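Local coordinates for periplasmic sugar-binding domain protein (Pseudomonas fluorescens Pf-5, PDB 3H75), which probably binds a carbohydrate in the periplasm, as a two-domain member of the bacterial solute-binding protein 2 family, at residues E132-L137 against H144-L149; L179-Y184 against Q197-R202; E245-L250 against Q296-A301. One frame throughout, in Å; residues are numbered along the deposited sequence.

Contact 1. Residues E132-L137 against H144-L149; sequences ELLHKL and HGIELL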
loop_
_atom_site.group_PDB
_atom_site.type_symbol
_atom_site.label_atom_id
_atom_site.label_comp_id
_atom_site.label_asym_id
_atom_site.label_seq_id
_atom_site.Cartn_x
_atom_site.Cartn_y
_atom_site.Cartn_z
ATOM N N GLU A 132 -9.994 -13.055 7.592
ATOM C CA GLU A 132 -9.336 -13.065 8.895
ATOM C C GLU A 132 -10.268 -12.567 9.994
ATOM O O GLU A 132 -10.315 -13.139 11.087
ATOM C CB GLU A 132 -8.076 -12.197 8.857
ATOM C CG GLU A 132 -6.886 -12.863 8.196
ATOM C CD GLU A 132 -6.332 -13.991 9.042
ATOM O OE1 GLU A 132 -5.799 -13.702 10.135
ATOM O OE2 GLU A 132 -6.440 -15.161 8.621
ATOM N N LEU A 133 -11.001 -11.493 9.711
ATOM C CA LEU A 133 -11.933 -10.946 10.692
ATOM C C LEU A 133 -12.991 -11.991 11.030
ATOM O O LEU A 133 -13.327 -12.192 12.199
ATOM C CB LEU A 133 -12.602 -9.681 10.151
ATOM C CG LEU A 133 -11.767 -8.399 10.104
ATOM C CD1 LEU A 133 -12.568 -7.318 9.382
ATOM C CD2 LEU A 133 -11.406 -7.946 11.521
ATOM N N LEU A 134 -13.511 -12.654 10.001
ATOM C CA LEU A 134 -14.531 -13.678 10.201
ATOM C C LEU A 134 -13.971 -14.825 11.029
ATOM O O LEU A 134 -14.657 -15.371 11.897
ATOM C CB LEU A 134 -15.024 -14.200 8.850
ATOM C CG LEU A 134 -16.062 -13.313 8.166
ATOM C CD1 LEU A 134 -16.332 -13.819 6.751
ATOM C CD2 LEU A 134 -17.342 -13.321 8.987
ATOM N N HIS A 135 -12.721 -15.187 10.767
ATOM C CA HIS A 135 -12.105 -16.277 11.511
ATOM C C HIS A 135 -11.987 -15.948 12.995
ATOM O O HIS A 135 -12.300 -16.775 13.855
ATOM C CB HIS A 135 -10.719 -16.588 10.961
ATOM C CG HIS A 135 -10.083 -17.775 11.609
ATOM N ND1 HIS A 135 -10.578 -19.053 11.459
ATOM C CD2 HIS A 135 -9.034 -17.874 12.458
ATOM C CE1 HIS A 135 -9.861 -19.888 12.190
ATOM N NE2 HIS A 135 -8.918 -19.198 12.807
ATOM N N LYS A 136 -11.537 -14.735 13.295
ATOM C CA LYS A 136 -11.371 -14.318 14.682
ATOM C C LYS A 136 -12.692 -14.122 15.419
ATOM O O LYS A 136 -12.776 -14.371 16.622
ATOM C CB LYS A 136 -10.525 -13.043 14.738
ATOM C CG LYS A 136 -9.124 -13.241 14.175
ATOM C CD LYS A 136 -8.282 -11.986 14.297
ATOM C CE LYS A 136 -6.930 -12.172 13.629
ATOM N NZ LYS A 136 -6.173 -13.310 14.213
ATOM N N LEU A 137 -13.727 -13.678 14.710
ATOM C CA LEU A 137 -15.026 -13.483 15.345
ATOM C C LEU A 137 -15.563 -14.830 15.818
ATOM O O LEU A 137 -16.185 -14.929 16.881
ATOM C CB LEU A 137 -16.022 -12.853 14.365
ATOM C CG LEU A 137 -17.411 -12.591 14.955
ATOM C CD1 LEU A 137 -17.294 -11.538 16.048
ATOM C CD2 LEU A 137 -18.373 -12.115 13.864
ATOM N N HIS A 144 -28.736 -15.700 12.689
ATOM C CA HIS A 144 -28.168 -14.396 13.004
ATOM C C HIS A 144 -27.207 -13.969 11.913
ATOM O O HIS A 144 -26.398 -14.765 11.436
ATOM C CB HIS A 144 -27.405 -14.445 14.326
ATOM C CG HIS A 144 -28.177 -15.065 15.446
ATOM N ND1 HIS A 144 -28.843 -16.265 15.314
ATOM C CD2 HIS A 144 -28.352 -14.677 16.732
ATOM C CE1 HIS A 144 -29.393 -16.590 16.469
ATOM N NE2 HIS A 144 -29.110 -15.644 17.346
ATOM N N GLY A 145 -27.299 -12.709 11.513
ATOM C CA GLY A 145 -26.393 -12.218 10.500
ATOM C C GLY A 145 -25.183 -11.645 11.207
ATOM O O GLY A 145 -25.180 -11.504 12.428
ATOM N N ILE A 146 -24.142 -11.342 10.445
ATOM C CA ILE A 146 -22.931 -10.749 10.991
ATOM C C ILE A 146 -22.852 -9.397 10.298
ATOM O O ILE A 146 -22.463 -9.314 9.134
ATOM C CB ILE A 146 -21.676 -11.580 10.638
ATOM C CG1 ILE A 146 -21.743 -12.945 11.326
ATOM C CG2 ILE A 146 -20.414 -10.832 11.068
ATOM C CD1 ILE A 146 -20.601 -13.887 10.941
ATOM N N GLU A 147 -23.226 -8.336 11.006
ATOM C CA GLU A 147 -23.220 -7.013 10.405
ATOM C C GLU A 147 -21.833 -6.407 10.313
ATOM O O GLU A 147 -21.041 -6.459 11.255
ATOM C CB GLU A 147 -24.209 -6.107 11.138
ATOM C CG GLU A 147 -25.623 -6.684 11.025
ATOM C CD GLU A 147 -26.729 -5.678 11.257
ATOM O OE1 GLU A 147 -26.434 -4.480 11.438
ATOM O OE2 GLU A 147 -27.908 -6.099 11.247
ATOM N N LEU A 148 -21.566 -5.835 9.143
ATOM C CA LEU A 148 -20.275 -5.256 8.799
ATOM C C LEU A 148 -20.338 -3.829 8.274
ATOM O O LEU A 148 -21.272 -3.458 7.564
ATOM C CB LEU A 148 -19.640 -6.131 7.714
ATOM C CG LEU A 148 -18.460 -5.582 6.908
ATOM C CD1 LEU A 148 -17.175 -5.720 7.704
ATOM C CD2 LEU A 148 -18.356 -6.363 5.598
ATOM N N LEU A 149 -19.330 -3.037 8.630
ATOM C CA LEU A 149 -19.199 -1.673 8.134
ATOM C C LEU A 149 -17.870 -1.682 7.395
ATOM O O LEU A 149 -16.924 -2.344 7.830
ATOM C CB LEU A 149 -19.132 -0.649 9.276
ATOM C CG LEU A 149 -20.424 -0.415 10.062
ATOM C CD1 LEU A 149 -20.162 0.574 11.199
ATOM C CD2 LEU A 149 -21.508 0.129 9.133
#
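Ile146, at the start of strand 146-152, is met by two leucines from the last turn of helix 122-137, and these three side chains make the close apolar contacts between residues 132-137 and 144-149. Leu134 and Leu137 lie three positions apart on the helix; both reach CD1 of the isoleucine, and Leu137 also covers its CG2. Leu137 comes to it tip to tip: its CD2 stands 3.7 Å from CG2 of Ile146 and 4.1 Å from CD1 of the same residue. Leu134 instead slants across the isoleucine, and its CD2 reaches CD1 of Ile146 at 3.8 Å. The first torsions differ to suit. Leu137 has CG opposite its backbone N (chi1 -179°), which carries the side chain straight out toward the strand. In Leu134 the CB leaves the helix on a flank, and CG swings opposite the carbonyl carbon (chi1 -81°), so that one methyl is brought back to the isoleucine. The chain end of Ile146, CD1, is thus shared by the CD2 methyls of the two leucines. The closest CA atoms, those of Leu134 and Ile146, remain 8.9 Å apart, a gap bridged by side chains alone. Leu208 of the adjacent strand 206-211 touches both Leu134 and Ile146, while Leu137 leans on Leu236 of strand 236-240, so the helix end lies over several strands of the mixed sheet. Since only methyl groups meet here, the contact imposes no directional bond on the pairing; it rests on van der Waals packing and the removal of apolar surface from water, and between these two segments the fit is set by three branched side chains.

Contact 2. Residues L179-Y184 against Q197-R202; sequences LRQLVY and QQLLKR. With SO4 (sulfate ion), chain C.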
loop_
_atom_site.group_PDB
_atom_site.type_symbol
_atom_site.label_atom_id
_atom_site.label_comp_id
_atom_site.label_asym_id
_atom_site.label_seq_id
_atom_site.Cartn_x
_atom_site.Cartn_y
_atom_site.Cartn_z
ATOM N N LEU A 179 -23.122 -6.438 4.790
ATOM C CA LEU A 179 -22.473 -5.139 4.692
ATOM C C LEU A 179 -23.571 -4.094 4.789
ATOM O O LEU A 179 -24.350 -3.913 3.849
ATOM C CB LEU A 179 -21.744 -5.012 3.351
ATOM C CG LEU A 179 -21.162 -3.640 3.009
ATOM C CD1 LEU A 179 -20.084 -3.262 4.002
ATOM C CD2 LEU A 179 -20.594 -3.682 1.602
ATOM N N ARG A 180 -23.648 -3.413 5.925
ATOM C CA ARG A 180 -24.686 -2.408 6.104
ATOM C C ARG A 180 -24.374 -1.132 5.343
ATOM O O ARG A 180 -25.278 -0.453 4.849
ATOM C CB ARG A 180 -24.887 -2.098 7.590
ATOM C CG ARG A 180 -25.285 -3.303 8.443
ATOM C CD ARG A 180 -26.402 -4.122 7.794
ATOM N NE ARG A 180 -27.572 -3.322 7.445
ATOM C CZ ARG A 180 -28.526 -2.954 8.297
ATOM N NH1 ARG A 180 -28.464 -3.307 9.573
ATOM N NH2 ARG A 180 -29.555 -2.241 7.863
ATOM N N GLN A 181 -23.090 -0.811 5.240
ATOM C CA GLN A 181 -22.676 0.390 4.537
ATOM C C GLN A 181 -21.179 0.417 4.294
ATOM O O GLN A 181 -20.392 0.011 5.147
ATOM C CB GLN A 181 -23.048 1.627 5.357
ATOM C CG GLN A 181 -23.011 2.921 4.580
ATOM C CD GLN A 181 -24.387 3.531 4.449
ATOM O OE1 GLN A 181 -24.966 3.996 5.431
ATOM N NE2 GLN A 181 -24.929 3.519 3.237
ATOM N N LEU A 182 -20.800 0.884 3.111
ATOM C CA LEU A 182 -19.400 1.051 2.766
ATOM C C LEU A 182 -19.284 2.534 2.460
ATOM O O LEU A 182 -20.010 3.053 1.615
ATOM C CB LEU A 182 -19.012 0.224 1.535
ATOM C CG LEU A 182 -17.566 0.417 1.045
ATOM C CD1 LEU A 182 -17.077 -0.838 0.337
ATOM C CD2 LEU A 182 -17.487 1.620 0.112
ATOM N N VAL A 183 -18.403 3.224 3.173
ATOM C CA VAL A 183 -18.209 4.646 2.935
ATOM C C VAL A 183 -16.776 4.896 2.504
ATOM O O VAL A 183 -15.903 4.048 2.683
ATOM C CB VAL A 183 -18.521 5.491 4.195
ATOM C CG1 VAL A 183 -19.998 5.378 4.538
ATOM C CG2 VAL A 183 -17.670 5.029 5.370
ATOM N N TYR A 184 -16.543 6.060 1.917
ATOM C CA TYR A 184 -15.214 6.414 1.459
ATOM C C TYR A 184 -14.602 7.408 2.428
ATOM O O TYR A 184 -14.984 8.580 2.469
ATOM C CB TYR A 184 -15.300 6.970 0.035
ATOM C CG TYR A 184 -15.621 5.879 -0.965
ATOM C CD1 TYR A 184 -14.641 4.965 -1.355
ATOM C CD2 TYR A 184 -16.919 5.694 -1.440
ATOM C CE1 TYR A 184 -14.942 3.891 -2.185
ATOM C CE2 TYR A 184 -17.233 4.616 -2.273
ATOM C CZ TYR A 184 -16.239 3.719 -2.638
ATOM O OH TYR A 184 -16.542 2.632 -3.432
ATOM N N GLN A 197 -18.736 7.570 13.987
ATOM C CA GLN A 197 -19.581 8.030 15.084
ATOM C C GLN A 197 -21.045 7.840 14.717
ATOM O O GLN A 197 -21.855 7.422 15.539
ATOM C CB GLN A 197 -19.341 9.510 15.376
ATOM C CG GLN A 197 -18.032 9.830 16.065
ATOM C CD GLN A 197 -17.921 11.307 16.395
ATOM O OE1 GLN A 197 -17.958 12.155 15.506
ATOM N NE2 GLN A 197 -17.792 11.619 17.681
ATOM N N GLN A 198 -21.372 8.158 13.470
ATOM C CA GLN A 198 -22.739 8.040 12.988
ATOM C C GLN A 198 -23.121 6.594 12.688
ATOM O O GLN A 198 -24.136 6.095 13.177
ATOM C CB GLN A 198 -22.917 8.887 11.728
ATOM C CG GLN A 198 -22.583 10.357 11.919
ATOM C CD GLN A 198 -22.651 11.141 10.623
ATOM O OE1 GLN A 198 -23.696 11.195 9.971
ATOM N NE2 GLN A 198 -21.535 11.754 10.242
ATOM N N LEU A 199 -22.295 5.924 11.890
ATOM C CA LEU A 199 -22.552 4.542 11.493
ATOM C C LEU A 199 -22.664 3.530 12.635
ATOM O O LEU A 199 -23.548 2.670 12.619
ATOM C CB LEU A 199 -21.476 4.084 10.499
ATOM C CG LEU A 199 -21.476 4.817 9.153
ATOM C CD1 LEU A 199 -20.229 4.456 8.362
ATOM C CD2 LEU A 199 -22.737 4.463 8.371
ATOM N N LEU A 200 -21.778 3.616 13.622
ATOM C CA LEU A 200 -21.817 2.675 14.735
ATOM C C LEU A 200 -23.033 2.878 15.624
ATOM O O LEU A 200 -23.443 1.967 16.340
ATOM C CB LEU A 200 -20.534 2.766 15.564
ATOM C CG LEU A 200 -19.308 2.135 14.897
ATOM C CD1 LEU A 200 -18.067 2.434 15.723
ATOM C CD2 LEU A 200 -19.521 0.628 14.758
ATOM N N LYS A 201 -23.605 4.076 15.574
ATOM C CA LYS A 201 -24.789 4.376 16.367
ATOM C C LYS A 201 -26.009 3.863 15.605
ATOM O O LYS A 201 -26.937 3.300 16.190
ATOM C CB LYS A 201 -24.905 5.886 16.592
ATOM C CG LYS A 201 -25.949 6.282 17.625
ATOM C CD LYS A 201 -25.981 7.788 17.825
ATOM C CE LYS A 201 -26.844 8.169 19.020
ATOM N NZ LYS A 201 -28.233 7.643 18.901
ATOM N N ARG A 202 -25.989 4.059 14.291
ATOM C CA ARG A 202 -27.071 3.627 13.412
ATOM C C ARG A 202 -27.148 2.107 13.281
ATOM O O ARG A 202 -28.237 1.541 13.175
ATOM C CB ARG A 202 -26.885 4.238 12.022
ATOM C CG ARG A 202 -27.817 3.680 10.954
ATOM C CD ARG A 202 -29.263 4.084 11.197
ATOM N NE ARG A 202 -30.162 3.523 10.189
ATOM C CZ ARG A 202 -30.567 2.257 10.164
ATOM N NH1 ARG A 202 -30.161 1.409 11.098
ATOM N NH2 ARG A 202 -31.381 1.837 9.204
HETATM S S SO4 C . -31.953 -1.949 10.327
HETATM O O1 SO4 C . -31.589 -3.381 10.313
HETATM O O2 SO4 C . -30.926 -1.209 11.089
HETATM O O3 SO4 C . -32.023 -1.437 8.944
HETATM O O4 SO4 C . -33.271 -1.790 10.974
#
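Leu199 on helix 189-202 inserts between Gln181 and Val183 of strand 177-184, and these three residues form the van der Waals part of the contact. Its two methyls part company: CD1 makes the apolar contact, facing both methyls of Val183, 3.9 Å from CG1 and 4.0 Å from CG2, the two side chains meeting end on. CD2 turns to Gln181, whose chain crosses the leucine at about a right angle, with the amide OE1 3.7 Å from that methyl. The glutamine contact is van der Waals only.

The polar part is indirect and runs through a sulfate ion, probably from the crystallisation liquor. Arg202 offers the edge of its guanidinium, donating from NH1 to sulfate O2 at 2.7 Å in a nearly straight bond (177°), with a weak bond from NH2 to O3. Arg180 also approaches edge on; its NH2 donates to O3 at 2.8 Å (154°), and its NH1 bond to O1 is weak. Bends at chi2 and chi3 curl Arg180 round to the ion. Sulfate O3 thus receives an N-H from each arginine, and the anion probably offsets the like charges of the two NH2 groups, which stand 4.7 Å apart.

Arg180 NH1 also forms a salt bridge with Glu147 of strand 146-152, the parallel neighbour of strand 177-184 at this edge of the mixed sheet. Helix 189-202 follows that edge strand in the chain and packs against strands 177-184 and 146-152, with Leu200 resting on Leu149 of the latter and on Ala224 of helix 214-226.

Contact 3. Residues E245-L250 against Q296-A301; sequences EALQAL and QALTPA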
loop_
_atom_site.group_PDB
_atom_site.type_symbol
_atom_site.label_atom_id
_atom_site.label_comp_id
_atom_site.label_asym_id
_atom_site.label_seq_id
_atom_site.Cartn_x
_atom_site.Cartn_y
_atom_site.Cartn_z
ATOM N N GLU A 245 1.204 3.429 15.685
ATOM C CA GLU A 245 -0.000 3.236 16.485
ATOM C C GLU A 245 -0.765 1.974 16.091
ATOM O O GLU A 245 -1.307 1.275 16.948
ATOM C CB GLU A 245 -0.921 4.453 16.365
ATOM C CG GLU A 245 -1.897 4.581 17.523
ATOM C CD GLU A 245 -2.775 5.809 17.419
ATOM O OE1 GLU A 245 -2.281 6.851 16.944
ATOM O OE2 GLU A 245 -3.953 5.737 17.823
ATOM N N ALA A 246 -0.819 1.680 14.794
ATOM C CA ALA A 246 -1.520 0.489 14.324
ATOM C C ALA A 246 -0.790 -0.772 14.770
ATOM O O ALA A 246 -1.417 -1.758 15.163
ATOM C CB ALA A 246 -1.639 0.515 12.803
ATOM N N LEU A 247 0.537 -0.745 14.703
ATOM C CA LEU A 247 1.331 -1.896 15.111
ATOM C C LEU A 247 1.112 -2.160 16.597
ATOM O O LEU A 247 0.956 -3.306 17.016
ATOM C CB LEU A 247 2.816 -1.647 14.832
ATOM C CG LEU A 247 3.199 -1.514 13.354
ATOM C CD1 LEU A 247 4.609 -0.971 13.253
ATOM C CD2 LEU A 247 3.090 -2.861 12.647
ATOM N N GLN A 248 1.094 -1.096 17.391
ATOM C CA GLN A 248 0.884 -1.252 18.824
ATOM C C GLN A 248 -0.511 -1.808 19.089
ATOM O O GLN A 248 -0.689 -2.657 19.959
ATOM C CB GLN A 248 1.040 0.088 19.544
ATOM C CG GLN A 248 0.950 -0.021 21.067
ATOM C CD GLN A 248 2.073 -0.853 21.662
ATOM O OE1 GLN A 248 3.246 -0.487 21.570
ATOM N NE2 GLN A 248 1.721 -1.981 22.271
ATOM N N ALA A 249 -1.498 -1.333 18.334
ATOM C CA ALA A 249 -2.870 -1.802 18.520
ATOM C C ALA A 249 -2.992 -3.283 18.178
ATOM O O ALA A 249 -3.752 -4.014 18.810
ATOM C CB ALA A 249 -3.826 -0.984 17.665
ATOM N N LEU A 250 -2.245 -3.726 17.172
ATOM C CA LEU A 250 -2.279 -5.129 16.785
ATOM C C LEU A 250 -1.673 -5.955 17.920
ATOM O O LEU A 250 -2.214 -6.992 18.317
ATOM C CB LEU A 250 -1.486 -5.353 15.494
ATOM C CG LEU A 250 -1.533 -6.792 14.959
ATOM C CD1 LEU A 250 -2.936 -7.117 14.462
ATOM C CD2 LEU A 250 -0.530 -6.955 13.842
ATOM N N GLN A 296 1.086 -9.258 4.052
ATOM C CA GLN A 296 1.059 -10.321 5.046
ATOM C C GLN A 296 0.229 -9.825 6.216
ATOM O O GLN A 296 0.322 -8.658 6.596
ATOM C CB GLN A 296 2.461 -10.641 5.567
ATOM C CG GLN A 296 3.352 -11.424 4.630
ATOM C CD GLN A 296 4.676 -11.781 5.280
ATOM O OE1 GLN A 296 4.708 -12.310 6.394
ATOM N NE2 GLN A 296 5.777 -11.500 4.588
ATOM N N ALA A 297 -0.588 -10.708 6.776
ATOM C CA ALA A 297 -1.386 -10.363 7.945
ATOM C C ALA A 297 -0.397 -10.528 9.097
ATOM O O ALA A 297 -0.115 -11.646 9.532
ATOM C CB ALA A 297 -2.547 -11.331 8.094
ATOM N N LEU A 298 0.138 -9.409 9.576
ATOM C CA LEU A 298 1.137 -9.410 10.635
ATOM C C LEU A 298 0.783 -10.136 11.917
ATOM O O LEU A 298 -0.350 -10.085 12.380
ATOM C CB LEU A 298 1.513 -7.978 11.006
ATOM C CG LEU A 298 2.169 -7.089 9.952
ATOM C CD1 LEU A 298 2.371 -5.703 10.555
ATOM C CD2 LEU A 298 3.499 -7.682 9.509
ATOM N N THR A 299 1.779 -10.813 12.481
ATOM C CA THR A 299 1.617 -11.501 13.750
ATOM C C THR A 299 2.103 -10.468 14.763
ATOM O O THR A 299 2.789 -9.513 14.395
ATOM C CB THR A 299 2.531 -12.733 13.848
ATOM O OG1 THR A 299 3.897 -12.320 13.736
ATOM C CG2 THR A 299 2.216 -13.720 12.739
ATOM N N PRO A 300 1.749 -10.629 16.045
ATOM C CA PRO A 300 2.209 -9.655 17.036
ATOM C C PRO A 300 3.735 -9.574 17.070
ATOM O O PRO A 300 4.301 -8.497 17.237
ATOM C CB PRO A 300 1.623 -10.190 18.340
ATOM C CG PRO A 300 0.339 -10.818 17.880
ATOM C CD PRO A 300 0.770 -11.560 16.636
ATOM N N ALA A 301 4.392 -10.720 16.903
ATOM C CA ALA A 301 5.852 -10.772 16.909
ATOM C C ALA A 301 6.447 -9.931 15.782
ATOM O O ALA A 301 7.404 -9.187 15.991
ATOM C CB ALA A 301 6.322 -12.217 16.785
#
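The backbones of residues 245-250 and 296-301 come closest at Leu250 and Pro300, whose CA atoms are 6.4 Å apart, where helix 244-252 faces the turn leading from strand 296-297 into helix 300-309. Leu250 and Leu298 carry most of the contact. Directed away from its own backbone N at chi1 (-177°), Leu250 extends to the turn and crosses Leu298 at roughly a right angle. Its CD2 does most of the touching: it lies 3.6 Å from CB of Leu298 and 3.5 Å from the carbonyl O of Leu298, so a single methyl packs against both the root of the side chain and the main chain. The same methyl lies more loosely against Thr299 O, at 4.2 Å.

One turn earlier, Leu247 slants over the far end of Leu298, CD2 to CD1 at 3.6 Å. Leu298 is therefore met at its base by one leucine and at its end by the other. Leu258 of strand 257-260 touches both helix leucines, and Ala303 and Leu306 of helix 300-309 also touch Leu247. Thr299 points away from helix 244-252 and serves as N-cap of helix 300-309.

The turn is thus held in two ways. Its polar groups look elsewhere: the Thr299 side chain caps a helix backbone N, Thr299 N bonds to Gln302 OE1, and the backbone of Leu298 pairs with that of Leu258. Toward helix 244-252 it offers mainly a leucine cluster, with one methyl also against the main chain, and all three leucines are buried.

All three contacts belong to the domain built on the mixed sheet, but at different places across it. Contacts 1 and 2 are close together and touch, since strands 146-152 and 177-184 are neighbours; both are partly buried. Contact 3 lies nearer the centre of the chain and is the buried one, at the other end of the sheet, where strand 296-297 is outermost. Its centre is about 19 Å from that of contact 1 and about 25 Å from that of contact 2. Contacts 1 and 3 are held by aliphatic side chains, whereas contact 2 adds, at two arginines near the surface, a sulfate-bridged link, the ion probably coming from crystallisation.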